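Local coordinates for type VI immunity protein Atu4351 (PDB 6ITW), which probably acts as the immunity protein (antitoxin) of a type VI secretion effector-immunity pair, protecting the bacterium from its own toxic effector, at residues Asn108-Arg113 with Tyr171-His176; Lys66-Leu71 with Asp192-Met197. All coordinates share one frame; numbering follows the deposited sequence.

Interaction 1: residues Asn108-Arg113 with Tyr171-His176; sequences NILLHR and YSPKLH
A small surface contact, part apolar and part water-mediated, sets L110 against P173 and, through one water, links I109 to H176, where the turn between strands 103-108 and 113-116 comes up against the end of strand 169-173 and the loop after it. The turn joins neighbouring strands of the large mixed sheet, and L110 falls in the GAD-like family region; the other side belongs to the C-terminal Tdi1 region, in a two-stranded antiparallel sheet with strand 188-192. The two segments bury 125 Å², and no direct hydrogen bond joins them.

L110 carries CG anti to the backbone N (chi1 -177°), and its CD1 branch reaches the proline ring at the CG-CD side, 3.8 Å from P173 CD. The H176 ring presents its NE2 edge to the turn, with L110 O near the ring plane but 3.7 Å from NE2. The link runs through a water, which donates to I109 O at 2.8 Å and is hydrogen-bonded to H176 NE2, also at 2.8 Å. At the other ring nitrogen, H176 ND1 is paired with S178 OG, so both nitrogens are engaged and the rotation of the imidazole is probably fixed.

The turn that offers these carbonyls is braced from within. N108 OD1 accepts from L111 N at 2.9 Å in an Asx motif, the donor lying 50° out of the carbonyl plane, while H112 and R113 both face N108 in a G1 beta bulge. H112 stacks on F206 and bonds through ND1 to P205 O, tying the turn to a third part of the chain.

With one methyl against a proline ring and one water between a histidine and a backbone carbonyl, the two regions are joined by a light, partly hydrated contact.

Interaction 2: residues Lys66-Leu71 with Asp192-Met197; sequences KSIVAL and DALSAM
The side chain of I68 lies obliquely against L194 and at about a right angle to M197, and these two crossings carry most of the contact. I68 has CG1 anti to the carbonyl carbon (chi1 -56°), which sends the ethyl arm across to the other helix: CG1 comes to 3.7 Å from L194 CD1, and CD1 at its end sits 3.6 Å from the M197 backbone C and 3.8 Å from M197 CB. The CG2 branch also meets M197 CB, at 3.9 Å, so both arms of the isoleucine bear on the first side-chain carbon of the selenomethionine. Beyond CG the M197 chain is extended, and its end leads away from helix 66-71; the side chain packs on F89 and I95. L194 uses CD1 alone, which also lies 4.0 Å from S67 OG at the margin.

Here two helices run nearly parallel, 14° between the short axes and 10.0 Å apart, on one side of the large mixed sheet: V69 rests on T84 and A86, A193 on F89, and I68 on I95. One helix comes from the GAD-like domain, the other from the C-terminal Tdi1 region. D192 is the N-cap of helix 193-200: its OD2 accepts from both S195 N (2.9 Å) and S195 OG (2.7 Å), the hydroxyl arriving on the anti side of the carboxylate.

Both interactions join the GAD-like domain to the C-terminal Tdi1 region, and their centres lie about 12 Å apart. Interaction 2 is the more buried, a helix pair resting on the large sheet; interaction 1 lies at the surface. They touch directly: I109 CD1, from the turn of interaction 1, packs 4.0 Å from I68 CG2, so the isoleucine that faces the neighbouring helix also meets the turn. Along the chain, the segments of interaction 1 both fall between those of interaction 2. Strand 188-192, which pairs with 169-173, runs directly into helix 193-200, so the C-terminal partners of the two interactions are also linked through the small sheet.

Interaction 1: residues Asn108-Arg113 with Tyr171-His176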
loop_
_atom_site.group_PDB
_atom_site.type_symbol
_atom_site.label_atom_id
_atom_site.label_comp_id
_atom_site.label_asym_id
_atom_site.label_seq_id
_atom_site.Cartn_x
_atom_site.Cartn_y
_atom_site.Cartn_z
ATOM N N ASN A 108 3.451 -2.758 4.677
ATOM C CA ASN A 108 3.105 -1.930 5.829
ATOM C C ASN A 108 4.361 -1.174 6.250
ATOM O O ASN A 108 5.220 -1.708 6.961
ATOM C CB ASN A 108 2.537 -2.791 6.950
ATOM C CG ASN A 108 2.054 -1.973 8.127
ATOM O OD1 ASN A 108 2.592 -0.898 8.414
ATOM N ND2 ASN A 108 1.039 -2.477 8.826
ATOM N N ILE A 109 4.451 0.086 5.806
ATOM C CA ILE A 109 5.636 0.920 6.018
ATOM C C ILE A 109 5.790 1.296 7.490
ATOM O O ILE A 109 6.910 1.388 8.012
ATOM C CB ILE A 109 5.534 2.179 5.138
ATOM C CG1 ILE A 109 5.805 1.838 3.679
ATOM C CG2 ILE A 109 6.462 3.289 5.663
ATOM C CD1 ILE A 109 7.251 1.581 3.381
ATOM N N LEU A 110 4.673 1.576 8.165
ATOM C CA LEU A 110 4.719 2.007 9.562
ATOM C C LEU A 110 5.267 0.900 10.466
ATOM O O LEU A 110 6.131 1.150 11.308
ATOM C CB LEU A 110 3.314 2.424 10.013
ATOM C CG LEU A 110 3.121 2.988 11.428
ATOM C CD1 LEU A 110 3.992 4.193 11.600
ATOM C CD2 LEU A 110 1.653 3.345 11.733
ATOM N N LEU A 111 4.788 -0.332 10.286
ATOM C CA LEU A 111 5.088 -1.444 11.179
ATOM C C LEU A 111 6.160 -2.381 10.634
ATOM O O LEU A 111 6.558 -3.310 11.342
ATOM C CB LEU A 111 3.803 -2.244 11.470
ATOM C CG LEU A 111 2.691 -1.445 12.173
ATOM C CD1 LEU A 111 1.555 -2.334 12.661
ATOM C CD2 LEU A 111 3.277 -0.608 13.323
ATOM N N HIS A 112 6.637 -2.147 9.409
ATOM C CA HIS A 112 7.705 -2.924 8.774
ATOM C C HIS A 112 7.290 -4.373 8.543
ATOM O O HIS A 112 8.009 -5.305 8.905
ATOM C CB HIS A 112 9.010 -2.848 9.564
ATOM C CG HIS A 112 9.792 -1.608 9.289
ATOM N ND1 HIS A 112 11.019 -1.627 8.661
ATOM C CD2 HIS A 112 9.507 -0.305 9.521
ATOM C CE1 HIS A 112 11.467 -0.391 8.538
ATOM N NE2 HIS A 112 10.566 0.432 9.046
ATOM N N ARG A 113 6.134 -4.553 7.898
ATOM C CA ARG A 113 5.595 -5.868 7.604
ATOM C C ARG A 113 5.201 -5.958 6.129
ATOM O O ARG A 113 4.898 -4.953 5.481
ATOM C CB ARG A 113 4.394 -6.187 8.518
ATOM C CG ARG A 113 4.745 -6.074 9.996
ATOM C CD ARG A 113 3.566 -6.338 10.931
ATOM N NE ARG A 113 3.960 -5.934 12.276
ATOM C CZ ARG A 113 3.163 -5.823 13.341
ATOM N NH1 ARG A 113 1.859 -6.090 13.282
ATOM N NH2 ARG A 113 3.703 -5.430 14.490
ATOM N N TYR A 171 -0.037 10.371 6.943
ATOM C CA TYR A 171 0.201 10.630 8.363
ATOM C C TYR A 171 1.347 9.745 8.837
ATOM O O TYR A 171 1.338 8.532 8.609
ATOM C CB TYR A 171 -1.038 10.354 9.214
ATOM C CG TYR A 171 -2.274 11.116 8.783
ATOM C CD1 TYR A 171 -2.264 12.507 8.693
ATOM C CD2 TYR A 171 -3.459 10.442 8.476
ATOM C CE1 TYR A 171 -3.402 13.207 8.309
ATOM C CE2 TYR A 171 -4.616 11.139 8.092
ATOM C CZ TYR A 171 -4.573 12.521 8.014
ATOM O OH TYR A 171 -5.698 13.212 7.632
ATOM N N SER A 172 2.319 10.353 9.502
ATOM C CA SER A 172 3.552 9.703 9.888
ATOM C C SER A 172 3.940 10.162 11.288
ATOM O O SER A 172 3.717 11.326 11.648
ATOM C CB SER A 172 4.673 10.054 8.895
ATOM O OG SER A 172 5.889 9.366 9.186
ATOM N N PRO A 173 4.539 9.288 12.090
ATOM C CA PRO A 173 4.959 9.722 13.425
ATOM C C PRO A 173 6.136 10.679 13.324
ATOM O O PRO A 173 7.058 10.488 12.527
ATOM C CB PRO A 173 5.330 8.413 14.142
ATOM C CG PRO A 173 5.649 7.446 13.045
ATOM C CD PRO A 173 4.899 7.886 11.806
ATOM N N LYS A 174 6.058 11.751 14.111
ATOM C CA LYS A 174 7.150 12.711 14.185
ATOM C C LYS A 174 8.399 12.055 14.763
ATOM O O LYS A 174 9.469 12.086 14.152
ATOM C CB LYS A 174 6.717 13.909 15.039
ATOM C CG LYS A 174 7.806 14.966 15.236
ATOM C CD LYS A 174 7.791 15.542 16.656
ATOM C CE LYS A 174 7.933 17.068 16.683
ATOM N NZ LYS A 174 9.080 17.555 15.858
ATOM N N LEU A 175 8.280 11.461 15.953
ATOM C CA LEU A 175 9.328 10.653 16.567
ATOM C C LEU A 175 8.945 9.181 16.443
ATOM O O LEU A 175 7.947 8.754 17.029
ATOM C CB LEU A 175 9.509 11.025 18.038
ATOM C CG LEU A 175 10.543 10.149 18.739
ATOM C CD1 LEU A 175 11.829 10.140 17.917
ATOM C CD2 LEU A 175 10.803 10.629 20.169
ATOM N N HIS A 176 9.744 8.404 15.719
ATOM C CA HIS A 176 9.321 7.040 15.428
ATOM C C HIS A 176 9.325 6.180 16.699
ATOM O O HIS A 176 10.234 6.298 17.531
ATOM C CB HIS A 176 10.202 6.381 14.354
ATOM C CG HIS A 176 9.597 5.122 13.801
ATOM N ND1 HIS A 176 9.724 3.896 14.424
ATOM C CD2 HIS A 176 8.798 4.912 12.725
ATOM C CE1 HIS A 176 9.054 2.983 13.741
ATOM N NE2 HIS A 176 8.485 3.573 12.705
HETATM O O HOH W 1 8.073 3.076 9.967
#

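Interaction 2: residues Lys66-Leu71 with Asp192-Met197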
loop_
_atom_site.group_PDB
_atom_site.type_symbol
_atom_site.label_atom_id
_atom_site.label_comp_id
_atom_site.label_asym_id
_atom_site.label_seq_id
_atom_site.Cartn_x
_atom_site.Cartn_y
_atom_site.Cartn_z
ATOM N N LYS A 66 8.664 3.609 -7.156
ATOM C CA LYS A 66 9.361 2.325 -7.317
ATOM C C LYS A 66 10.599 2.223 -6.424
ATOM O O LYS A 66 10.974 1.117 -6.009
ATOM C CB LYS A 66 9.749 2.103 -8.784
ATOM C CG LYS A 66 10.725 3.151 -9.320
ATOM C CD LYS A 66 10.716 3.247 -10.852
ATOM C CE LYS A 66 11.526 2.152 -11.516
ATOM N NZ LYS A 66 12.070 2.625 -12.832
ATOM N N SER A 67 11.238 3.348 -6.103
ATOM C CA SER A 67 12.347 3.298 -5.160
ATOM C C SER A 67 11.905 2.782 -3.794
ATOM O O SER A 67 12.694 2.129 -3.095
ATOM C CB SER A 67 12.998 4.673 -5.018
ATOM O OG SER A 67 12.055 5.636 -4.575
ATOM N N ILE A 68 10.662 3.062 -3.383
ATOM C CA ILE A 68 10.210 2.546 -2.093
ATOM C C ILE A 68 10.102 1.033 -2.148
ATOM O O ILE A 68 10.549 0.333 -1.233
ATOM C CB ILE A 68 8.877 3.192 -1.677
ATOM C CG1 ILE A 68 9.010 4.718 -1.652
ATOM C CG2 ILE A 68 8.408 2.649 -0.337
ATOM C CD1 ILE A 68 10.241 5.230 -0.950
ATOM N N VAL A 69 9.522 0.502 -3.229
ATOM C CA VAL A 69 9.494 -0.946 -3.429
ATOM C C VAL A 69 10.909 -1.505 -3.461
ATOM O O VAL A 69 11.193 -2.551 -2.862
ATOM C CB VAL A 69 8.744 -1.299 -4.723
ATOM C CG1 VAL A 69 8.652 -2.810 -4.852
ATOM C CG2 VAL A 69 7.363 -0.633 -4.757
ATOM N N ALA A 70 11.815 -0.823 -4.173
ATOM C CA ALA A 70 13.192 -1.302 -4.272
ATOM C C ALA A 70 13.833 -1.389 -2.901
ATOM O O ALA A 70 14.477 -2.392 -2.580
ATOM C CB ALA A 70 14.019 -0.390 -5.177
ATOM N N LEU A 71 13.638 -0.362 -2.065
ATOM C CA LEU A 71 14.240 -0.357 -0.734
ATOM C C LEU A 71 13.590 -1.387 0.178
ATOM O O LEU A 71 14.287 -2.103 0.909
ATOM C CB LEU A 71 14.147 1.042 -0.116
ATOM C CG LEU A 71 14.952 2.117 -0.862
ATOM C CD1 LEU A 71 14.477 3.489 -0.479
ATOM C CD2 LEU A 71 16.463 2.005 -0.614
ATOM N N ASP A 192 5.245 14.537 3.368
ATOM C CA ASP A 192 5.473 14.013 2.033
ATOM C C ASP A 192 5.665 12.497 2.079
ATOM O O ASP A 192 6.543 11.995 2.787
ATOM C CB ASP A 192 6.702 14.688 1.437
ATOM C CG ASP A 192 7.033 14.170 0.069
ATOM O OD1 ASP A 192 6.201 14.352 -0.841
ATOM O OD2 ASP A 192 8.118 13.586 -0.106
ATOM N N ALA A 193 4.854 11.765 1.309
ATOM C CA ALA A 193 4.875 10.303 1.404
ATOM C C ALA A 193 6.185 9.721 0.876
ATOM O O ALA A 193 6.792 8.859 1.524
ATOM C CB ALA A 193 3.685 9.705 0.652
ATOM N N LEU A 194 6.642 10.179 -0.297
ATOM C CA LEU A 194 7.846 9.593 -0.889
ATOM C C LEU A 194 9.065 9.789 0.015
ATOM O O LEU A 194 9.864 8.863 0.195
ATOM C CB LEU A 194 8.112 10.187 -2.275
ATOM C CG LEU A 194 9.335 9.598 -3.002
ATOM C CD1 LEU A 194 9.161 8.084 -3.230
ATOM C CD2 LEU A 194 9.599 10.318 -4.327
ATOM N N SER A 195 9.229 10.991 0.577
ATOM C CA SER A 195 10.341 11.261 1.487
ATOM C C SER A 195 10.256 10.395 2.733
ATOM O O SER A 195 11.232 9.735 3.108
ATOM C CB SER A 195 10.349 12.732 1.911
ATOM O OG SER A 195 10.662 13.556 0.814
ATOM N N ALA A 196 9.104 10.444 3.423
ATOM C CA ALA A 196 8.918 9.668 4.646
ATOM C C ALA A 196 9.111 8.177 4.382
ATOM O O ALA A 196 9.806 7.490 5.138
ATOM C CB ALA A 196 7.530 9.945 5.230
HETATM N N MSE A 197 8.530 7.665 3.293
HETATM C CA MSE A 197 8.666 6.245 2.971
HETATM C C MSE A 197 10.104 5.904 2.628
HETATM O O MSE A 197 10.560 4.796 2.898
HETATM C CB MSE A 197 7.758 5.842 1.808
HETATM C CG MSE A 197 6.252 5.972 2.082
HETATM SE SE MSE A 197 5.336 5.704 0.392
HETATM C CE MSE A 197 3.533 5.422 1.125
#